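PDB 2P5Z: type VI secretion system component from Escherichia coli O6, which forms part of the type VI secretion system, resembles the phage T4 tail proteins gp27 and gp5, and probably serves in its injection machinery as a trimer. Local coordinates for residues Leu39-Phe43 with Ile184-Phe188; Ile56-Leu62 with Ile91-Lys95; Ser176-Glu181 with Pro375-Pro381. One frame throughout, in Å; residues are numbered along the deposited sequence.

Contacts 1 and 3 are neighbours, their centres 13 Å apart, because helix 171-182 is followed in the chain by strand 185-191; L179 O and I184 N probably hydrogen-bond at 2.7 Å, and P375 packs against S40 and W185. Contact 2 stands apart, its centre about 25 Å from that of contact 1, where a second subunit joins the sheet. Contacts 1 and 2 have no fully exposed participants, whereas contact 3 mixes buried R177 and S180 with exposed L377 and P379. The chemistry follows: aromatic rings with one backbone and one serine side-chain hydrogen bond in contact 1, mostly apolar packing, with no hydrogen bond across, in contact 2, and a charged network in contact 3.

Contact 1. Residues Leu39-Phe43 with Ile184-Phe188; sequences LSTPF and IWFRF
Start at I184, ahead of strand 185-191: its O accepts from a water at 2.7 Å that also lies 2.8 Å from S40 OG. W185 (chi1 p) has CB 3.3 Å from S40 OG and CZ3 4.1 Å from L39 CD2. The N and O of F186, on one edge of the strand, both bond to S40: S40 N donates to F186 O (2.8 Å) and F186 N to S40 OG (3.3 Å). S40 takes a positive phi (60/27), and its CA sits over the F186 ring face, 3.5 Å from the centroid, as a CH-pi contact. R187 CB meets L39 CD2 at 3.8 Å. F188 (chi1 m) points toward 39-43; its CE2 lies 3.6 Å from P42 CA, and its ring face receives the F43 edge in a T-shaped stack (centroids 5.5 Å apart, planes at 79°). CA pairs: L39-R187 5.3 Å, S40-F186 4.7 Å. The result is a beta-hairpin connection, between strands 29-38 and 44-51, docked on the edge strand of a three-stranded mixed sheet within the phage-hub-like fold.

Contact 2. Residues Ile56-Leu62 with Ile91-Lys95; sequences IAPESVL and ITGFK
F94 is the centrepiece, burying more surface than any other residue. From a strand kinked at T92 (-98/-31) its side chain (chi1 t, chi2 74°) reaches into the short turn of 56-62, where P58-S60 have helical phi/psi and L62 N bonds to P58 O (2.8 Å). Around the ring, I56 O lies 3.3 Å from F94 CZ, P58 CB 3.7 Å from F94 CD2, and V61 CG1 3.7 Å from F94 CD1. L62 (m, t) lays one methyl along the strand backbone: its CD2 comes 3.4 Å from T92 O, 3.7 Å from G93 CA and 4.0 Å from F94 CB. I91 (m, m) closes the other end, CB 3.4 Å from V61 O and CG2 3.6 Å from V61 CG1. CA pairs: P58-F94 6.2 Å, L62-I91 5.3 Å; no hydrogen bond crosses. The turn packs on strand 85-99, with V61 and I91 also touching V108 of strand 104-111, while F94 and K95 pair antiparallel with a strand of the second subunit, whose Y237 packs on P58, L62 and F94.

Contact 3. Residues Ser176-Glu181 with Pro375-Pro381; sequences SRLLSE and PALIPRP
Here the chain heading for strand 387-391 of the OB-type domain crosses helix 171-182 of the hub-like part, as an extended, proline-rich segment close to polyproline II in its backbone angles (phi -60 to -83°, psi 117 to 165°). It runs steeply across the helix axis, with CA pairs R177-I378 at 4.9 Å and S180-L377 at 5.4 Å. Apolar contact comes first: I378 points toward the helix, its CD1 3.8 Å from S176 CB and its CG2 3.9 Å from R177 CB, while L377 CD2 meets E181 CG at 3.8 Å. Hydrogen bonding centres on S180 (chi1 p), whose OG donates to R177 O (3.1 Å) and weakly accepts from I378 N (3.4 Å). A water donates to both S180 O (3.0 Å) and P375 O (2.7 Å), and R305 reaches the same two carbonyls, P375 O only weakly. R177, E181 and R380 form a charged network: E181 OE1 bridges to R177 NH1 at 3.4 Å and E181 OE2 to R380 NE at 3.2 Å, both with weak hydrogen-bond geometry. E169 and D462 give R177 and R380 further salt bridges. P381 covers one face of the R177 guanidinium: P381 CD lies 3.6 Å from R177 NE.

Contact 1. Residues Leu39-Phe43 with Ile184-Phe188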
ATOM      1  N   LEU A  39       3.293  -5.107 -22.236  1.00 42.69           N
ATOM      2  CA  LEU A  39       2.819  -3.918 -22.925  1.00 38.78           C
ATOM      3  C   LEU A  39       2.696  -2.713 -21.997  1.00 40.04           C
ATOM      4  O   LEU A  39       2.305  -2.862 -20.836  1.00 36.22           O
ATOM      5  CB  LEU A  39       1.457  -4.206 -23.520  1.00 34.55           C
ATOM      6  CG  LEU A  39       1.462  -5.206 -24.668  1.00 34.66           C
ATOM      7  CD1 LEU A  39       0.042  -5.381 -25.177  1.00 30.69           C
ATOM      8  CD2 LEU A  39       2.384  -4.716 -25.782  1.00 34.45           C
ATOM      9  N   SER A  40       3.063  -1.536 -22.522  1.00 39.66           N
ATOM     10  CA  SER A  40       2.969  -0.248 -21.822  1.00 38.20           C
ATOM     11  C   SER A  40       3.750  -0.148 -20.558  1.00 38.88           C
ATOM     12  O   SER A  40       3.382   0.627 -19.677  1.00 40.63           O
ATOM     13  CB  SER A  40       1.525   0.168 -21.511  1.00 35.22           C
ATOM     14  OG  SER A  40       0.884   0.523 -22.716  1.00 44.84           O
ATOM     15  N   THR A  41       4.819  -0.924 -20.461  1.00 38.37           N
ATOM     16  CA  THR A  41       5.742  -0.823 -19.335  1.00 40.96           C
ATOM     17  C   THR A  41       7.130  -1.218 -19.833  1.00 39.90           C
ATOM     18  O   THR A  41       7.247  -2.026 -20.752  1.00 38.07           O
ATOM     19  CB  THR A  41       5.280  -1.661 -18.080  1.00 45.24           C
ATOM     20  OG1 THR A  41       6.426  -2.150 -17.374  1.00 50.61           O
ATOM     21  CG2 THR A  41       4.469  -2.813 -18.461  1.00 40.51           C
ATOM     22  N   PRO A  42       8.187  -0.583 -19.299  1.00 38.83           N
ATOM     23  CA  PRO A  42       9.523  -0.997 -19.731  1.00 36.52           C
ATOM     24  C   PRO A  42       9.890  -2.390 -19.201  1.00 36.17           C
ATOM     25  O   PRO A  42       9.615  -2.701 -18.037  1.00 29.90           O
ATOM     26  CB  PRO A  42      10.437   0.069 -19.116  1.00 36.50           C
ATOM     27  CG  PRO A  42       9.667   0.617 -17.957  1.00 42.09           C
ATOM     28  CD  PRO A  42       8.222   0.536 -18.340  1.00 35.05           C
ATOM     29  N   PHE A  43      10.517  -3.207 -20.046  1.00 36.86           N
ATOM     30  CA  PHE A  43      10.911  -4.553 -19.651  1.00 36.56           C
ATOM     31  C   PHE A  43      11.950  -4.563 -18.557  1.00 39.70           C
ATOM     32  O   PHE A  43      12.602  -3.550 -18.320  1.00 41.11           O
ATOM     33  CB  PHE A  43      11.356  -5.422 -20.845  1.00 34.46           C
ATOM     34  CG  PHE A  43      12.510  -4.876 -21.627  1.00 33.96           C
ATOM     35  CD1 PHE A  43      13.829  -5.055 -21.194  1.00 35.55           C
ATOM     36  CD2 PHE A  43      12.284  -4.216 -22.836  1.00 33.92           C
ATOM     37  CE1 PHE A  43      14.907  -4.552 -21.946  1.00 32.66           C
ATOM     38  CE2 PHE A  43      13.349  -3.715 -23.591  1.00 32.63           C
ATOM     39  CZ  PHE A  43      14.665  -3.894 -23.143  1.00 31.02           C
ATOM     40  N   ILE A 184      -3.621   5.009 -25.207  1.00 44.68           N
ATOM     41  CA  ILE A 184      -2.515   4.718 -26.116  1.00 45.08           C
ATOM     42  C   ILE A 184      -1.617   3.712 -25.406  1.00 44.28           C
ATOM     43  O   ILE A 184      -1.438   3.765 -24.187  1.00 42.53           O
ATOM     44  CB  ILE A 184      -1.701   6.005 -26.494  1.00 45.82           C
ATOM     45  CG1 ILE A 184      -2.513   6.916 -27.411  1.00 46.35           C
ATOM     46  CG2 ILE A 184      -0.389   5.686 -27.228  1.00 43.66           C
ATOM     47  CD1 ILE A 184      -1.876   8.291 -27.607  1.00 42.40           C
ATOM     48  N   TRP A 185      -1.071   2.776 -26.167  1.00 45.42           N
ATOM     49  CA  TRP A 185      -0.179   1.794 -25.593  1.00 45.74           C
ATOM     50  C   TRP A 185       1.120   1.693 -26.355  1.00 46.09           C
ATOM     51  O   TRP A 185       1.218   2.126 -27.506  1.00 48.52           O
ATOM     52  CB  TRP A 185      -0.847   0.425 -25.502  1.00 42.39           C
ATOM     53  CG  TRP A 185      -1.406  -0.105 -26.772  1.00 40.83           C
ATOM     54  CD1 TRP A 185      -2.655   0.127 -27.274  1.00 42.41           C
ATOM     55  CD2 TRP A 185      -0.768  -1.000 -27.681  1.00 40.49           C
ATOM     56  NE1 TRP A 185      -2.827  -0.555 -28.457  1.00 44.26           N
ATOM     57  CE2 TRP A 185      -1.683  -1.255 -28.732  1.00 42.16           C
ATOM     58  CE3 TRP A 185       0.492  -1.600 -27.726  1.00 42.25           C
ATOM     59  CZ2 TRP A 185      -1.381  -2.094 -29.808  1.00 42.98           C
ATOM     60  CZ3 TRP A 185       0.795  -2.443 -28.808  1.00 43.90           C
ATOM     61  CH2 TRP A 185      -0.139  -2.678 -29.830  1.00 42.52           C
ATOM     62  N   PHE A 186       2.115   1.115 -25.704  1.00 42.42           N
ATOM     63  CA  PHE A 186       3.376   0.892 -26.367  1.00 44.30           C
ATOM     64  C   PHE A 186       3.998  -0.501 -26.181  1.00 48.04           C
ATOM     65  O   PHE A 186       3.697  -1.226 -25.221  1.00 45.77           O
ATOM     66  CB  PHE A 186       4.386   1.989 -26.010  1.00 34.40           C
ATOM     67  CG  PHE A 186       4.689   2.114 -24.546  1.00 28.55           C
ATOM     68  CD1 PHE A 186       3.895   2.901 -23.718  1.00 26.66           C
ATOM     69  CD2 PHE A 186       5.806   1.490 -24.002  1.00 26.86           C
ATOM     70  CE1 PHE A 186       4.201   3.047 -22.359  1.00 29.38           C
ATOM     71  CE2 PHE A 186       6.124   1.625 -22.637  1.00 24.75           C
ATOM     72  CZ  PHE A 186       5.334   2.431 -21.823  1.00 28.07           C
ATOM     73  N   ARG A 187       4.884  -0.841 -27.110  1.00 48.48           N
ATOM     74  CA  ARG A 187       5.747  -1.986 -26.963  1.00 52.92           C
ATOM     75  C   ARG A 187       7.145  -1.645 -27.431  1.00 54.71           C
ATOM     76  O   ARG A 187       7.371  -0.609 -28.059  1.00 58.35           O
ATOM     77  CB  ARG A 187       5.220  -3.169 -27.770  1.00 55.77           C
ATOM     78  CG  ARG A 187       5.345  -3.040 -29.264  1.00 56.96           C
ATOM     79  CD  ARG A 187       4.451  -4.074 -29.891  1.00 63.65           C
ATOM     80  NE  ARG A 187       4.469  -4.027 -31.344  1.00 68.77           N
ATOM     81  CZ  ARG A 187       5.335  -4.689 -32.097  1.00 70.90           C
ATOM     82  NH1 ARG A 187       6.269  -5.456 -31.533  1.00 69.31           N
ATOM     83  NH2 ARG A 187       5.265  -4.573 -33.416  1.00 73.08           N
ATOM     84  N   PHE A 188       8.079  -2.542 -27.145  1.00 51.84           N
ATOM     85  CA  PHE A 188       9.451  -2.361 -27.550  1.00 47.98           C
ATOM     86  C   PHE A 188       9.755  -3.252 -28.738  1.00 50.06           C
ATOM     87  O   PHE A 188       9.171  -4.320 -28.885  1.00 52.32           O
ATOM     88  CB  PHE A 188      10.375  -2.626 -26.375  1.00 47.73           C
ATOM     89  CG  PHE A 188      10.248  -1.609 -25.291  1.00 48.62           C
ATOM     90  CD1 PHE A 188      11.068  -0.495 -25.271  1.00 49.03           C
ATOM     91  CD2 PHE A 188       9.289  -1.741 -24.304  1.00 50.45           C
ATOM     92  CE1 PHE A 188      10.939   0.450 -24.290  1.00 49.02           C
ATOM     93  CE2 PHE A 188       9.153  -0.789 -23.318  1.00 50.27           C
ATOM     94  CZ  PHE A 188       9.985   0.306 -23.310  1.00 49.32           C
TER
HETATM   95  O   HOH W   1       0.674   3.326 -22.526  1.00 42.33           O

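Contact 2. Residues Ile56-Leu62 with Ile91-Lys95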
ATOM      1  N   ILE A  56      34.969  -7.331 -10.819  1.00 46.88           N
ATOM      2  CA  ILE A  56      34.298  -6.407 -11.729  1.00 45.96           C
ATOM      3  C   ILE A  56      33.738  -5.260 -10.892  1.00 50.38           C
ATOM      4  O   ILE A  56      33.016  -5.493  -9.910  1.00 51.26           O
ATOM      5  CB  ILE A  56      33.152  -7.074 -12.493  1.00 45.74           C
ATOM      6  CG1 ILE A  56      33.642  -8.333 -13.215  1.00 44.98           C
ATOM      7  CG2 ILE A  56      32.531  -6.098 -13.483  1.00 41.46           C
ATOM      8  CD1 ILE A  56      32.611  -8.925 -14.165  1.00 42.65           C
ATOM      9  N   ALA A  57      34.128  -4.039 -11.255  1.00 52.55           N
ATOM     10  CA  ALA A  57      33.755  -2.816 -10.542  1.00 53.26           C
ATOM     11  C   ALA A  57      32.442  -2.225 -11.095  1.00 51.84           C
ATOM     12  O   ALA A  57      32.269  -2.138 -12.307  1.00 49.92           O
ATOM     13  CB  ALA A  57      34.890  -1.800 -10.656  1.00 52.08           C
ATOM     14  N   PRO A  58      31.517  -1.807 -10.207  1.00 52.65           N
ATOM     15  CA  PRO A  58      30.217  -1.277 -10.652  1.00 52.38           C
ATOM     16  C   PRO A  58      30.317  -0.190 -11.726  1.00 53.45           C
ATOM     17  O   PRO A  58      29.522  -0.187 -12.674  1.00 51.47           O
ATOM     18  CB  PRO A  58      29.584  -0.736  -9.360  1.00 49.70           C
ATOM     19  CG  PRO A  58      30.668  -0.740  -8.344  1.00 49.92           C
ATOM     20  CD  PRO A  58      31.617  -1.828  -8.740  1.00 50.04           C
ATOM     21  N   GLU A  59      31.329   0.668 -11.608  1.00 53.49           N
ATOM     22  CA  GLU A  59      31.564   1.750 -12.579  1.00 56.84           C
ATOM     23  C   GLU A  59      31.834   1.268 -14.009  1.00 54.79           C
ATOM     24  O   GLU A  59      31.543   1.982 -14.969  1.00 51.79           O
ATOM     25  CB  GLU A  59      32.671   2.709 -12.107  1.00 59.80           C
ATOM     26  CG  GLU A  59      33.797   2.057 -11.302  1.00 68.63           C
ATOM     27  CD  GLU A  59      33.497   2.017  -9.810  1.00 73.34           C
ATOM     28  OE1 GLU A  59      33.427   0.910  -9.236  1.00 72.38           O
ATOM     29  OE2 GLU A  59      33.299   3.101  -9.217  1.00 77.52           O
ATOM     30  N   SER A  60      32.332   0.039 -14.153  1.00 54.65           N
ATOM     31  CA  SER A  60      32.554  -0.558 -15.481  1.00 52.39           C
ATOM     32  C   SER A  60      31.260  -1.017 -16.130  1.00 50.24           C
ATOM     33  O   SER A  60      31.253  -1.410 -17.291  1.00 48.32           O
ATOM     34  CB  SER A  60      33.480  -1.773 -15.389  1.00 49.19           C
ATOM     35  OG  SER A  60      34.483  -1.567 -14.418  1.00 53.29           O
ATOM     36  N   VAL A  61      30.167  -0.994 -15.378  1.00 49.48           N
ATOM     37  CA  VAL A  61      28.980  -1.717 -15.797  1.00 48.47           C
ATOM     38  C   VAL A  61      27.719  -0.844 -15.753  1.00 46.11           C
ATOM     39  O   VAL A  61      26.950  -0.836 -16.716  1.00 44.69           O
ATOM     40  CB  VAL A  61      28.894  -3.081 -15.019  1.00 49.68           C
ATOM     41  CG1 VAL A  61      27.511  -3.479 -14.670  1.00 50.81           C
ATOM     42  CG2 VAL A  61      29.532  -4.177 -15.829  1.00 52.88           C
ATOM     43  N   LEU A  62      27.535  -0.092 -14.666  1.00 41.15           N
ATOM     44  CA  LEU A  62      26.353   0.775 -14.489  1.00 40.44           C
ATOM     45  C   LEU A  62      26.275   1.862 -15.534  1.00 42.01           C
ATOM     46  O   LEU A  62      27.269   2.506 -15.833  1.00 49.75           O
ATOM     47  CB  LEU A  62      26.353   1.430 -13.114  1.00 38.39           C
ATOM     48  CG  LEU A  62      26.085   0.481 -11.946  1.00 38.09           C
ATOM     49  CD1 LEU A  62      26.299   1.214 -10.607  1.00 35.52           C
ATOM     50  CD2 LEU A  62      24.680  -0.142 -12.081  1.00 30.12           C
ATOM     51  N   ILE A  91      22.248  -0.975 -18.394  1.00 38.61           N
ATOM     52  CA  ILE A  91      22.458  -1.677 -17.170  1.00 38.41           C
ATOM     53  C   ILE A  91      22.154  -0.738 -16.029  1.00 41.43           C
ATOM     54  O   ILE A  91      22.824   0.284 -15.839  1.00 42.18           O
ATOM     55  CB  ILE A  91      23.906  -2.202 -17.083  1.00 38.65           C
ATOM     56  CG1 ILE A  91      24.167  -3.208 -18.206  1.00 38.03           C
ATOM     57  CG2 ILE A  91      24.177  -2.829 -15.730  1.00 35.10           C
ATOM     58  CD1 ILE A  91      23.116  -4.299 -18.328  1.00 37.11           C
ATOM     59  N   THR A  92      21.141  -1.117 -15.265  1.00 43.97           N
ATOM     60  CA  THR A  92      20.571  -0.300 -14.201  1.00 45.68           C
ATOM     61  C   THR A  92      21.114  -0.679 -12.827  1.00 45.31           C
ATOM     62  O   THR A  92      21.248   0.156 -11.943  1.00 48.39           O
ATOM     63  CB  THR A  92      19.064  -0.482 -14.249  1.00 46.05           C
ATOM     64  OG1 THR A  92      18.538   0.445 -15.202  1.00 50.32           O
ATOM     65  CG2 THR A  92      18.415  -0.284 -12.900  1.00 52.89           C
ATOM     66  N   GLY A  93      21.448  -1.953 -12.656  1.00 45.70           N
ATOM     67  CA  GLY A  93      21.834  -2.463 -11.355  1.00 36.73           C
ATOM     68  C   GLY A  93      22.946  -3.471 -11.492  1.00 37.69           C
ATOM     69  O   GLY A  93      23.066  -4.154 -12.507  1.00 38.24           O
ATOM     70  N   PHE A  94      23.760  -3.581 -10.462  1.00 33.11           N
ATOM     71  CA  PHE A  94      24.866  -4.481 -10.526  1.00 38.97           C
ATOM     72  C   PHE A  94      25.041  -5.085  -9.164  1.00 43.60           C
ATOM     73  O   PHE A  94      25.018  -4.375  -8.151  1.00 47.51           O
ATOM     74  CB  PHE A  94      26.134  -3.740 -10.960  1.00 37.52           C
ATOM     75  CG  PHE A  94      27.397  -4.517 -10.748  1.00 36.97           C
ATOM     76  CD1 PHE A  94      27.717  -5.586 -11.578  1.00 37.12           C
ATOM     77  CD2 PHE A  94      28.270  -4.182  -9.719  1.00 38.97           C
ATOM     78  CE1 PHE A  94      28.875  -6.305 -11.384  1.00 35.27           C
ATOM     79  CE2 PHE A  94      29.449  -4.892  -9.520  1.00 37.19           C
ATOM     80  CZ  PHE A  94      29.750  -5.952 -10.360  1.00 37.05           C
ATOM     81  N   LYS A  95      25.233  -6.400  -9.144  1.00 44.70           N
ATOM     82  CA  LYS A  95      25.477  -7.115  -7.904  1.00 45.95           C
ATOM     83  C   LYS A  95      26.663  -8.053  -8.039  1.00 46.54           C
ATOM     84  O   LYS A  95      26.761  -8.785  -9.015  1.00 46.87           O
ATOM     85  CB  LYS A  95      24.239  -7.934  -7.543  1.00 45.16           C
ATOM     86  CG  LYS A  95      23.120  -7.153  -6.937  1.00 42.10           C
ATOM     87  CD  LYS A  95      21.848  -7.902  -7.083  1.00 43.45           C
ATOM     88  CE  LYS A  95      20.836  -7.417  -6.067  1.00 46.91           C
ATOM     89  NZ  LYS A  95      19.562  -8.148  -6.304  1.00 53.09           N
TER

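Contact 3. Residues Ser176-Glu181 with Pro375-Pro381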
ATOM      1  N   SER A 176       3.114   7.733 -18.748  1.00 44.90           N
ATOM      2  CA  SER A 176       2.290   6.529 -18.766  1.00 41.22           C
ATOM      3  C   SER A 176       0.854   6.864 -18.407  1.00 42.67           C
ATOM      4  O   SER A 176      -0.073   6.356 -19.048  1.00 42.86           O
ATOM      5  CB  SER A 176       2.847   5.468 -17.820  1.00 41.66           C
ATOM      6  OG  SER A 176       4.224   5.224 -18.075  1.00 40.63           O
ATOM      7  N   ARG A 177       0.677   7.749 -17.417  1.00 42.42           N
ATOM      8  CA  ARG A 177      -0.651   8.249 -17.056  1.00 42.75           C
ATOM      9  C   ARG A 177      -1.359   8.926 -18.234  1.00 46.00           C
ATOM     10  O   ARG A 177      -2.521   8.606 -18.526  1.00 47.08           O
ATOM     11  CB  ARG A 177      -0.574   9.209 -15.877  1.00 45.40           C
ATOM     12  CG  ARG A 177      -1.932   9.752 -15.482  1.00 49.34           C
ATOM     13  CD  ARG A 177      -1.945  10.477 -14.130  1.00 48.61           C
ATOM     14  NE  ARG A 177      -1.113  11.683 -14.079  1.00 48.60           N
ATOM     15  CZ  ARG A 177      -1.419  12.858 -14.647  1.00 48.42           C
ATOM     16  NH1 ARG A 177      -2.544  13.015 -15.348  1.00 41.91           N
ATOM     17  NH2 ARG A 177      -0.583  13.883 -14.516  1.00 43.46           N
ATOM     18  N   LEU A 178      -0.649   9.816 -18.935  1.00 43.47           N
ATOM     19  CA  LEU A 178      -1.244  10.523 -20.071  1.00 44.88           C
ATOM     20  C   LEU A 178      -1.651   9.579 -21.180  1.00 46.09           C
ATOM     21  O   LEU A 178      -2.762   9.697 -21.713  1.00 48.50           O
ATOM     22  CB  LEU A 178      -0.306  11.593 -20.654  1.00 47.32           C
ATOM     23  CG  LEU A 178       0.153  12.861 -19.916  1.00 46.35           C
ATOM     24  CD1 LEU A 178       0.766  13.794 -20.914  1.00 46.73           C
ATOM     25  CD2 LEU A 178      -0.951  13.564 -19.152  1.00 45.37           C
ATOM     26  N   LEU A 179      -0.757   8.650 -21.529  1.00 44.41           N
ATOM     27  CA  LEU A 179      -1.065   7.651 -22.549  1.00 37.86           C
ATOM     28  C   LEU A 179      -2.223   6.745 -22.131  1.00 38.28           C
ATOM     29  O   LEU A 179      -3.094   6.429 -22.943  1.00 34.74           O
ATOM     30  CB  LEU A 179       0.151   6.812 -22.852  1.00 38.57           C
ATOM     31  CG  LEU A 179       1.371   7.546 -23.407  1.00 41.41           C
ATOM     32  CD1 LEU A 179       2.528   6.571 -23.422  1.00 40.20           C
ATOM     33  CD2 LEU A 179       1.116   8.110 -24.798  1.00 36.81           C
ATOM     34  N   SER A 180      -2.267   6.363 -20.857  1.00 38.92           N
ATOM     35  CA  SER A 180      -3.298   5.415 -20.435  1.00 44.04           C
ATOM     36  C   SER A 180      -4.691   6.030 -20.349  1.00 47.29           C
ATOM     37  O   SER A 180      -5.680   5.350 -20.663  1.00 48.17           O
ATOM     38  CB  SER A 180      -2.949   4.736 -19.116  1.00 40.06           C
ATOM     39  OG  SER A 180      -3.233   5.594 -18.032  1.00 48.93           O
ATOM     40  N   GLU A 181      -4.756   7.299 -19.927  0.50 46.35           N
ATOM     41  CA  GLU A 181      -6.023   8.024 -19.776  0.50 42.33           C
ATOM     42  C   GLU A 181      -6.735   8.142 -21.115  0.50 43.91           C
ATOM     43  O   GLU A 181      -7.955   8.178 -21.181  0.50 48.23           O
ATOM     44  CB  GLU A 181      -5.790   9.407 -19.152  0.50 37.43           C
ATOM     45  CG  GLU A 181      -5.963   9.455 -17.631  0.50 34.38           C
ATOM     46  CD  GLU A 181      -5.160  10.559 -16.946  0.50 32.90           C
ATOM     47  OE1 GLU A 181      -4.477  11.334 -17.631  0.50 29.56           O
ATOM     48  OE2 GLU A 181      -5.192  10.637 -15.701  0.50 36.56           O
ATOM     49  N   PRO A 375      -4.133  -0.178 -21.568  1.00 45.44           N
ATOM     50  CA  PRO A 375      -3.372  -0.346 -20.336  1.00 43.07           C
ATOM     51  C   PRO A 375      -4.159   0.061 -19.111  1.00 45.16           C
ATOM     52  O   PRO A 375      -5.182   0.733 -19.226  1.00 45.12           O
ATOM     53  CB  PRO A 375      -2.181   0.613 -20.513  1.00 41.05           C
ATOM     54  CG  PRO A 375      -2.260   1.113 -21.908  1.00 41.36           C
ATOM     55  CD  PRO A 375      -3.666   0.980 -22.342  1.00 45.91           C
ATOM     56  N   ALA A 376      -3.671  -0.343 -17.945  1.00 46.31           N
ATOM     57  CA  ALA A 376      -4.244   0.096 -16.694  1.00 48.76           C
ATOM     58  C   ALA A 376      -4.101   1.617 -16.537  1.00 53.51           C
ATOM     59  O   ALA A 376      -3.087   2.223 -16.907  1.00 55.27           O
ATOM     60  CB  ALA A 376      -3.594  -0.647 -15.505  1.00 44.88           C
ATOM     61  N   LEU A 377      -5.157   2.206 -15.998  1.00 56.18           N
ATOM     62  CA  LEU A 377      -5.284   3.617 -15.747  1.00 52.64           C
ATOM     63  C   LEU A 377      -4.391   3.970 -14.554  1.00 53.01           C
ATOM     64  O   LEU A 377      -4.605   3.454 -13.465  1.00 51.27           O
ATOM     65  CB  LEU A 377      -6.752   3.842 -15.407  1.00 55.21           C
ATOM     66  CG  LEU A 377      -7.559   5.128 -15.509  1.00 57.27           C
ATOM     67  CD1 LEU A 377      -7.437   5.923 -14.212  1.00 59.09           C
ATOM     68  CD2 LEU A 377      -7.153   5.931 -16.731  1.00 57.30           C
ATOM     69  N   ILE A 378      -3.377   4.813 -14.766  1.00 50.14           N
ATOM     70  CA  ILE A 378      -2.557   5.316 -13.666  1.00 50.56           C
ATOM     71  C   ILE A 378      -3.294   6.496 -13.034  1.00 55.88           C
ATOM     72  O   ILE A 378      -3.637   7.458 -13.724  1.00 60.95           O
ATOM     73  CB  ILE A 378      -1.144   5.755 -14.150  1.00 51.94           C
ATOM     74  CG1 ILE A 378      -0.295   4.545 -14.530  1.00 53.91           C
ATOM     75  CG2 ILE A 378      -0.375   6.493 -13.082  1.00 49.87           C
ATOM     76  CD1 ILE A 378      -0.220   4.313 -15.983  1.00 53.98           C
ATOM     77  N   PRO A 379      -3.559   6.424 -11.722  1.00 55.86           N
ATOM     78  CA  PRO A 379      -4.322   7.460 -11.015  1.00 53.34           C
ATOM     79  C   PRO A 379      -3.681   8.843 -11.085  1.00 53.66           C
ATOM     80  O   PRO A 379      -2.450   8.965 -11.122  1.00 50.72           O
ATOM     81  CB  PRO A 379      -4.322   6.969  -9.557  1.00 52.39           C
ATOM     82  CG  PRO A 379      -3.187   6.001  -9.470  1.00 54.41           C
ATOM     83  CD  PRO A 379      -3.125   5.345 -10.820  1.00 54.41           C
ATOM     84  N   ARG A 380      -4.525   9.874 -11.111  1.00 56.92           N
ATOM     85  CA  ARG A 380      -4.073  11.261 -11.137  1.00 52.72           C
ATOM     86  C   ARG A 380      -3.491  11.657  -9.793  1.00 48.91           C
ATOM     87  O   ARG A 380      -3.921  11.151  -8.766  1.00 48.01           O
ATOM     88  CB  ARG A 380      -5.242  12.170 -11.500  1.00 56.67           C
ATOM     89  CG  ARG A 380      -5.167  12.638 -12.919  1.00 59.69           C
ATOM     90  CD  ARG A 380      -6.457  13.222 -13.440  1.00 59.01           C
ATOM     91  NE  ARG A 380      -6.299  13.474 -14.865  1.00 61.05           N
ATOM     92  CZ  ARG A 380      -5.831  14.612 -15.375  1.00 66.24           C
ATOM     93  NH1 ARG A 380      -5.497  15.622 -14.582  1.00 68.01           N
ATOM     94  NH2 ARG A 380      -5.700  14.750 -16.687  1.00 69.53           N
ATOM     95  N   PRO A 381      -2.493  12.544  -9.788  1.00 47.99           N
ATOM     96  CA  PRO A 381      -2.037  13.013  -8.485  1.00 48.73           C
ATOM     97  C   PRO A 381      -3.121  13.863  -7.788  1.00 52.34           C
ATOM     98  O   PRO A 381      -3.936  14.536  -8.453  1.00 48.59           O
ATOM     99  CB  PRO A 381      -0.791  13.841  -8.814  1.00 48.60           C
ATOM    100  CG  PRO A 381      -0.911  14.194 -10.235  1.00 48.17           C
ATOM    101  CD  PRO A 381      -1.741  13.143 -10.904  1.00 49.23           C
TER
HETATM  102  O   HOH W   2      -6.466   2.483 -20.816  1.00 44.88           O